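Local atomic coordinates of phosphoinositol-specific phospholipase C (Pseudomonas sp., PDB entry 5FYO), a protein that probably cleaves the phosphodiester bond of phosphatidylinositol lipids in a calcium-dependent reaction, using an active site at the mouth of a TIM-type barrel. Residues A24-Y29 against I258-G263; N82-D87 against E95-D100; Q194-Y199 against I211-N216. All coordinates share one frame; numbering follows the deposited sequence.

From the N terminus, the chain runs up strand 20-25 into contact 1, whose second segment comes only at strand 258-262. The long loop closed there holds about three quarters of the chain, and contacts 2 and 3 both nest inside it. Contact 2 comes first, fastening loop 82-87 to helix 94-107 with a disulfide; contact 3 follows in series, packing helix 193-203 against 211-216. Contacts 1 and 2 meet directly, since the carbonyl of C28 accepts from ND2 of N83 and that of Y29 from the N of N83. Contact 3 stays separate, its nearest atoms about 5 Å from contact 1 and about 12 Å from contact 2.

Contact 1 (A24-Y29 against I258-G263); sequences ACHNCY and IGRVWG. With CA (calcium ion), chain C.
R260 and W262 reach across from strand 258-262 to C25 and H26, where strand 20-25 runs out at the mouth of this TIM-type barrel, beside the calcium ion. Strand 279-282 lies between the two, and A281 on it touches both H26 and R260. Extended from CG to NE, the R260 chain brings NH2 to C25 O at 3.2 Å, a bond bent to 144° at the hydrogen. NH2 also forms a salt bridge with E48, itself a calcium ligand, so the arginine is a second-shell support that ties a metal ligand to the loop backbone. The H26 ring swings across to W262 because CG stands opposite the backbone N (chi1 -171°). W262 CB rests over one face of that imidazole, 4.3 Å from its centroid, a CH-pi contact. The five-membered ring of W262 turns its edge to the imidazole in an offset edge-to-face pair, planes at 63°; separately, H26 CE1 lies 3.9 Å from W262 CE3. Y283 also stacks on H26. One water joins H26 ND1, 2.8 Å from its oxygen, to the N of G263. Another water, 3.0 Å from H26 NE2, is a calcium ligand, which places the imidazole in the second shell of the metal. With an alanine here, that calcium-bound water would probably be left without its imidazole partner, and W262 CB without the ring face it rests on. N27, E48, D50 and D119 supply the protein ligands of the ion. The C25-C28 disulfide pins the turn that carries N27. A third water completes the grip on the arginine, lying 2.8 Å from C25 O, to which it donates, and 3.0 Å from R260 NH2, from which it accepts.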
# COMPACT_ATOMS: atom_id res chain seq x y z
N ALA A 24 -10.20 -1.54 3.39
CA ALA A 24 -9.18 -0.53 3.11
C ALA A 24 -9.88 0.73 2.64
O ALA A 24 -10.99 0.68 2.14
CB ALA A 24 -8.22 -1.06 2.03
N CYS A 25 -9.18 1.86 2.74
CA CYS A 25 -9.71 3.05 2.13
C CYS A 25 -9.46 3.02 0.62
O CYS A 25 -8.64 2.26 0.12
CB CYS A 25 -9.13 4.31 2.75
SG CYS A 25 -7.59 4.92 2.01
N HIS A 26 -10.13 3.93 -0.08
CA HIS A 26 -9.78 4.24 -1.46
C HIS A 26 -9.58 5.76 -1.47
O HIS A 26 -10.55 6.52 -1.30
CB HIS A 26 -10.87 3.76 -2.45
CG HIS A 26 -10.47 3.86 -3.89
ND1 HIS A 26 -11.24 3.36 -4.93
CD2 HIS A 26 -9.34 4.33 -4.47
CE1 HIS A 26 -10.64 3.61 -6.08
NE2 HIS A 26 -9.48 4.20 -5.82
N ASN A 27 -8.34 6.21 -1.71
CA ASN A 27 -8.05 7.65 -1.88
C ASN A 27 -8.48 8.46 -0.66
O ASN A 27 -8.93 9.62 -0.79
CB ASN A 27 -8.67 8.21 -3.17
CG ASN A 27 -8.04 7.63 -4.44
OD1 ASN A 27 -6.95 7.06 -4.41
ND2 ASN A 27 -8.74 7.76 -5.57
N CYS A 28 -8.21 7.92 0.52
CA CYS A 28 -8.67 8.56 1.75
C CYS A 28 -7.90 9.83 2.15
O CYS A 28 -8.24 10.49 3.12
CB CYS A 28 -8.76 7.62 2.94
SG CYS A 28 -7.22 6.79 3.27
N TYR A 29 -6.85 10.16 1.39
CA TYR A 29 -6.16 11.44 1.50
C TYR A 29 -7.03 12.61 1.00
O TYR A 29 -6.72 13.75 1.29
CB TYR A 29 -4.82 11.42 0.72
CG TYR A 29 -5.06 11.41 -0.75
CD1 TYR A 29 -5.23 12.60 -1.48
CD2 TYR A 29 -5.16 10.20 -1.44
CE1 TYR A 29 -5.53 12.57 -2.83
CE2 TYR A 29 -5.47 10.17 -2.80
CZ TYR A 29 -5.63 11.37 -3.49
OH TYR A 29 -5.97 11.36 -4.84
N ILE A 258 -0.48 -10.59 -1.32
CA ILE A 258 -1.56 -9.74 -0.79
C ILE A 258 -2.31 -9.05 -1.92
O ILE A 258 -1.73 -8.21 -2.68
CB ILE A 258 -1.03 -8.67 0.18
CG1 ILE A 258 -0.14 -9.30 1.27
CG2 ILE A 258 -2.18 -7.86 0.76
CD1 ILE A 258 -0.79 -10.40 2.12
N GLY A 259 -3.60 -9.42 -2.07
CA GLY A 259 -4.41 -8.85 -3.14
C GLY A 259 -5.24 -7.69 -2.67
O GLY A 259 -5.86 -7.75 -1.60
N ARG A 260 -5.27 -6.65 -3.49
CA ARG A 260 -6.12 -5.49 -3.26
C ARG A 260 -7.07 -5.37 -4.42
O ARG A 260 -6.64 -5.43 -5.57
CB ARG A 260 -5.28 -4.21 -3.13
CG ARG A 260 -6.13 -2.98 -2.84
CD ARG A 260 -5.24 -1.91 -2.16
NE ARG A 260 -5.91 -0.64 -1.87
CZ ARG A 260 -6.17 0.28 -2.76
NH1 ARG A 260 -5.87 0.08 -4.05
NH2 ARG A 260 -6.75 1.43 -2.35
N VAL A 261 -8.34 -5.12 -4.11
CA VAL A 261 -9.37 -4.87 -5.13
C VAL A 261 -9.98 -3.50 -4.89
O VAL A 261 -10.50 -3.23 -3.80
CB VAL A 261 -10.51 -5.94 -5.13
CG1 VAL A 261 -11.62 -5.52 -6.09
CG2 VAL A 261 -9.92 -7.30 -5.53
N TRP A 262 -9.94 -2.66 -5.91
CA TRP A 262 -10.54 -1.31 -5.84
C TRP A 262 -11.66 -1.17 -6.86
O TRP A 262 -11.72 -1.88 -7.86
CB TRP A 262 -9.46 -0.21 -6.03
CG TRP A 262 -8.72 -0.35 -7.37
CD1 TRP A 262 -7.58 -1.08 -7.60
CD2 TRP A 262 -9.08 0.25 -8.62
NE1 TRP A 262 -7.22 -0.98 -8.91
CE2 TRP A 262 -8.11 -0.15 -9.55
CE3 TRP A 262 -10.08 1.15 -9.02
CZ2 TRP A 262 -8.15 0.26 -10.89
CZ3 TRP A 262 -10.13 1.54 -10.36
CH2 TRP A 262 -9.16 1.11 -11.27
N GLY A 263 -12.54 -0.19 -6.62
CA GLY A 263 -13.62 0.11 -7.56
C GLY A 263 -14.86 -0.74 -7.42
O GLY A 263 -15.78 -0.65 -8.27
CA CA C . -5.32 6.11 -5.91
O HOH W 1 -6.03 1.32 0.53
O HOH W 2 -13.24 1.53 -4.34
O HOH W 3 -6.79 4.39 -7.10
O HOH W 4 -6.29 7.40 -7.64

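Contact 2 (N82-D87 against E95-D100); sequences NNCTGD and EACLND
D100 turns both oxygens of its flat carboxylate to T85, and both bonds arrive from the syn side instead of over a face. OD2 takes the backbone N of T85 on its syn lone pair at 2.9 Å, nearly straight at 169°. C84 CA also comes close to this oxygen, 3.3 Å from D100 OD2. T85 OG1 donates to D100 OD1 at 2.6 Å, but from 22° out of the carboxylate plane; OG1 lies beside its own backbone N, which lets one residue offer both donors. The other flat group is the N82 amide. Its OD1 accepts from C84 N in the carbonyl plane at 2.8 Å, an Asx turn, and stands 4.0 Å from C97 SG. Its ND2 holds the carbonyls of N92 and V68. Between these two groups lies the C84-C97 disulfide, SG to SG 2.0 Å with chi3 at 101°. A96 CB packs against T85 O. A type II turn from C84 to D87, with G86 at the positive phi, carries the loop onward. The chemistry is thus one covalent clamp next to a two-pronged carboxylate grip, locking the loop onto the first turns of helix 94-107; the paired donors are likely to favour the charged form of the buried D100.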
# COMPACT_ATOMS: atom_id res chain seq x y z
N ASN A 82 -5.13 17.71 -0.16
CA ASN A 82 -5.30 16.55 0.70
C ASN A 82 -5.61 16.96 2.11
O ASN A 82 -5.59 18.15 2.44
CB ASN A 82 -4.06 15.63 0.64
CG ASN A 82 -2.83 16.31 1.21
OD1 ASN A 82 -2.77 16.60 2.40
ND2 ASN A 82 -1.84 16.59 0.35
N ASN A 83 -5.91 15.95 2.94
CA ASN A 83 -6.29 16.15 4.34
C ASN A 83 -5.14 15.87 5.35
O ASN A 83 -5.41 15.66 6.55
CB ASN A 83 -7.53 15.32 4.64
CG ASN A 83 -7.30 13.84 4.40
OD1 ASN A 83 -6.16 13.40 4.30
ND2 ASN A 83 -8.38 13.07 4.29
N CYS A 84 -3.88 15.85 4.89
CA CYS A 84 -2.78 15.63 5.78
C CYS A 84 -2.42 16.92 6.50
O CYS A 84 -2.79 18.01 6.04
CB CYS A 84 -1.55 15.12 5.00
SG CYS A 84 -1.91 13.66 3.99
N THR A 85 -1.67 16.77 7.59
CA THR A 85 -1.12 17.89 8.35
C THR A 85 -0.38 18.85 7.42
O THR A 85 0.44 18.43 6.60
CB THR A 85 -0.15 17.42 9.45
OG1 THR A 85 -0.88 16.59 10.34
CG2 THR A 85 0.43 18.60 10.21
N GLY A 86 -0.71 20.11 7.58
CA GLY A 86 -0.35 21.21 6.69
C GLY A 86 -1.47 21.67 5.74
O GLY A 86 -1.28 22.66 5.05
N ASP A 87 -2.59 20.92 5.67
CA ASP A 87 -3.77 21.25 4.84
C ASP A 87 -4.23 22.63 5.30
O ASP A 87 -4.47 22.84 6.48
CB ASP A 87 -4.89 20.19 5.05
CG ASP A 87 -6.21 20.52 4.34
OD1 ASP A 87 -6.23 21.18 3.25
OD2 ASP A 87 -7.25 20.04 4.90
N GLU A 95 5.83 13.79 2.29
CA GLU A 95 6.50 13.61 3.58
C GLU A 95 5.59 13.93 4.79
O GLU A 95 5.59 13.22 5.78
CB GLU A 95 7.80 14.44 3.61
CG GLU A 95 8.60 14.29 4.89
CD GLU A 95 10.04 14.80 4.81
OE1 GLU A 95 10.54 15.12 3.72
OE2 GLU A 95 10.71 14.87 5.86
N ALA A 96 4.80 14.98 4.68
CA ALA A 96 3.85 15.33 5.72
C ALA A 96 2.83 14.20 5.95
O ALA A 96 2.52 13.83 7.10
CB ALA A 96 3.12 16.63 5.38
N CYS A 97 2.28 13.69 4.86
CA CYS A 97 1.30 12.59 4.97
C CYS A 97 1.91 11.32 5.61
O CYS A 97 1.28 10.69 6.46
CB CYS A 97 0.73 12.26 3.61
SG CYS A 97 -0.24 13.56 2.82
N LEU A 98 3.15 10.99 5.22
CA LEU A 98 3.86 9.87 5.81
C LEU A 98 4.10 10.10 7.28
O LEU A 98 3.89 9.21 8.10
CB LEU A 98 5.15 9.58 5.07
CG LEU A 98 5.01 9.24 3.57
CD1 LEU A 98 6.41 9.03 3.03
CD2 LEU A 98 4.11 8.05 3.37
N ASN A 99 4.49 11.32 7.62
CA ASN A 99 4.66 11.67 9.03
C ASN A 99 3.40 11.58 9.87
O ASN A 99 3.46 11.21 11.04
CB ASN A 99 5.30 13.04 9.19
CG ASN A 99 6.80 12.98 9.12
OD1 ASN A 99 7.43 12.13 9.73
ND2 ASN A 99 7.38 13.93 8.46
N ASP A 100 2.24 11.85 9.26
CA ASP A 100 0.96 11.65 9.99
C ASP A 100 0.81 10.17 10.41
O ASP A 100 0.43 9.88 11.53
CB ASP A 100 -0.25 12.06 9.15
CG ASP A 100 -0.45 13.55 9.08
OD1 ASP A 100 0.13 14.28 9.92
OD2 ASP A 100 -1.17 14.01 8.15

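Contact 3 (Q194-Y199 against I211-N216)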
# COMPACT_ATOMS: atom_id res chain seq x y z
N GLN A 194 5.38 -0.97 -15.97
CA GLN A 194 6.77 -0.60 -16.28
C GLN A 194 7.41 0.21 -15.18
O GLN A 194 8.59 0.05 -14.92
CB GLN A 194 6.79 0.26 -17.57
CG GLN A 194 6.51 -0.57 -18.81
CD GLN A 194 5.03 -0.84 -19.19
OE1 GLN A 194 4.04 -0.62 -18.42
NE2 GLN A 194 4.89 -1.35 -20.40
N LYS A 195 6.64 1.08 -14.53
CA LYS A 195 7.23 1.91 -13.45
C LYS A 195 7.56 1.09 -12.21
O LYS A 195 8.51 1.42 -11.50
CB LYS A 195 6.30 3.08 -13.08
CG LYS A 195 6.46 4.35 -13.94
CD LYS A 195 6.23 4.17 -15.41
CE LYS A 195 6.30 5.51 -16.14
NZ LYS A 195 6.10 5.35 -17.58
N LEU A 196 6.76 0.05 -11.95
CA LEU A 196 7.09 -0.91 -10.90
C LEU A 196 8.32 -1.73 -11.25
O LEU A 196 9.15 -2.04 -10.39
CB LEU A 196 5.92 -1.81 -10.60
CG LEU A 196 4.66 -1.14 -10.13
CD1 LEU A 196 3.64 -2.20 -9.70
CD2 LEU A 196 4.46 0.15 -9.53
N SER A 197 8.45 -2.08 -12.53
CA SER A 197 9.59 -2.85 -12.98
C SER A 197 10.87 -2.03 -12.88
O SER A 197 11.91 -2.53 -12.42
CB SER A 197 9.38 -3.35 -14.42
OG SER A 197 10.39 -4.29 -14.81
N GLN A 198 10.75 -0.75 -13.17
CA GLN A 198 11.90 0.17 -13.00
C GLN A 198 12.31 0.30 -11.53
O GLN A 198 13.50 0.31 -11.21
CB GLN A 198 11.54 1.56 -13.59
CG GLN A 198 11.42 1.58 -15.12
CD GLN A 198 10.62 2.74 -15.68
OE1 GLN A 198 10.11 3.59 -14.96
NE2 GLN A 198 10.54 2.80 -16.98
N TYR A 199 11.33 0.38 -10.63
CA TYR A 199 11.64 0.42 -9.22
C TYR A 199 12.36 -0.85 -8.75
O TYR A 199 13.39 -0.78 -8.06
CB TYR A 199 10.34 0.67 -8.42
CG TYR A 199 10.57 0.59 -6.94
CD1 TYR A 199 10.98 1.70 -6.21
CD2 TYR A 199 10.39 -0.61 -6.27
CE1 TYR A 199 11.25 1.58 -4.85
CE2 TYR A 199 10.62 -0.69 -4.90
CZ TYR A 199 11.06 0.40 -4.21
OH TYR A 199 11.34 0.26 -2.85
N ILE A 211 6.23 -3.97 -4.49
CA ILE A 211 5.52 -3.65 -5.74
C ILE A 211 4.25 -4.47 -5.85
O ILE A 211 4.21 -5.66 -5.51
CB ILE A 211 6.40 -3.81 -6.99
CG1 ILE A 211 6.94 -5.23 -7.19
CG2 ILE A 211 7.52 -2.74 -6.98
CD1 ILE A 211 7.48 -5.45 -8.60
N SER A 212 3.19 -3.85 -6.39
CA SER A 212 1.93 -4.58 -6.58
C SER A 212 1.39 -4.28 -7.97
O SER A 212 0.73 -3.25 -8.18
CB SER A 212 0.94 -4.14 -5.51
OG SER A 212 -0.27 -4.87 -5.66
N PRO A 213 1.73 -5.12 -8.95
CA PRO A 213 1.34 -4.82 -10.33
C PRO A 213 -0.15 -4.91 -10.60
O PRO A 213 -0.86 -5.69 -9.99
CB PRO A 213 2.10 -5.86 -11.15
CG PRO A 213 2.38 -6.97 -10.21
CD PRO A 213 2.55 -6.32 -8.87
N VAL A 214 -0.56 -4.12 -11.59
CA VAL A 214 -1.88 -4.24 -12.17
C VAL A 214 -2.01 -5.69 -12.68
O VAL A 214 -1.16 -6.17 -13.44
CB VAL A 214 -2.06 -3.30 -13.36
CG1 VAL A 214 -3.37 -3.57 -14.08
CG2 VAL A 214 -2.00 -1.85 -12.90
N THR A 215 -3.10 -6.35 -12.27
CA THR A 215 -3.26 -7.81 -12.47
C THR A 215 -4.55 -8.09 -13.20
O THR A 215 -5.61 -7.69 -12.73
CB THR A 215 -3.27 -8.45 -11.10
OG1 THR A 215 -1.99 -8.24 -10.51
CG2 THR A 215 -3.50 -9.93 -11.13
N ASN A 216 -4.45 -8.76 -14.34
CA ASN A 216 -5.64 -9.19 -15.08
C ASN A 216 -5.49 -10.54 -15.80
O ASN A 216 -6.22 -10.86 -16.73
CB ASN A 216 -6.09 -8.09 -16.02
CG ASN A 216 -5.02 -7.68 -17.00
OD1 ASN A 216 -4.13 -8.45 -17.35
ND2 ASN A 216 -5.12 -6.47 -17.47
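I211 opens the second segment by pushing its CG2 branch into the angle between L196 and Y199 on helix 193-203. CG2 lies 3.6 Å from Y199 CD2, approaching that ring obliquely, and 4.1 Å from L196 CB; it also rests on the helix backbone, 3.8 Å from L196 O. Its chi1 of 60° wedges CG1 between the backbone N and carbonyl carbon and leaves CG2 beside the N, aimed at the helix. The Y199 ring runs past this branch to its own anchor, D137, which takes the hydroxyl. S212 comes next, its CB pointing away from the helix, and offers its backbone instead: L196 CD1 lies 3.4 Å from S212 O. The S212 side chain packs against strands 184-189 and 238-242, and L188 of the former touches both L196 and Y199. The same leucine methyl, CD1, continues along the chain to P213, 3.5 Å from its CA and 4.2 Å from its CB, so a single branch spans two residues. V214 then adds a polar tie, its N bonded to the side chain of N193 at the start of the helix. The segments themselves meet by van der Waals packing, methyl groups resting on each other, on the tyrosine ring and on two backbone carbonyls. Strand 184-189, helix 193-203 and the parallel strand 210-211 together make a beta-alpha-beta crossover, the repeating unit of a TIM-type barrel.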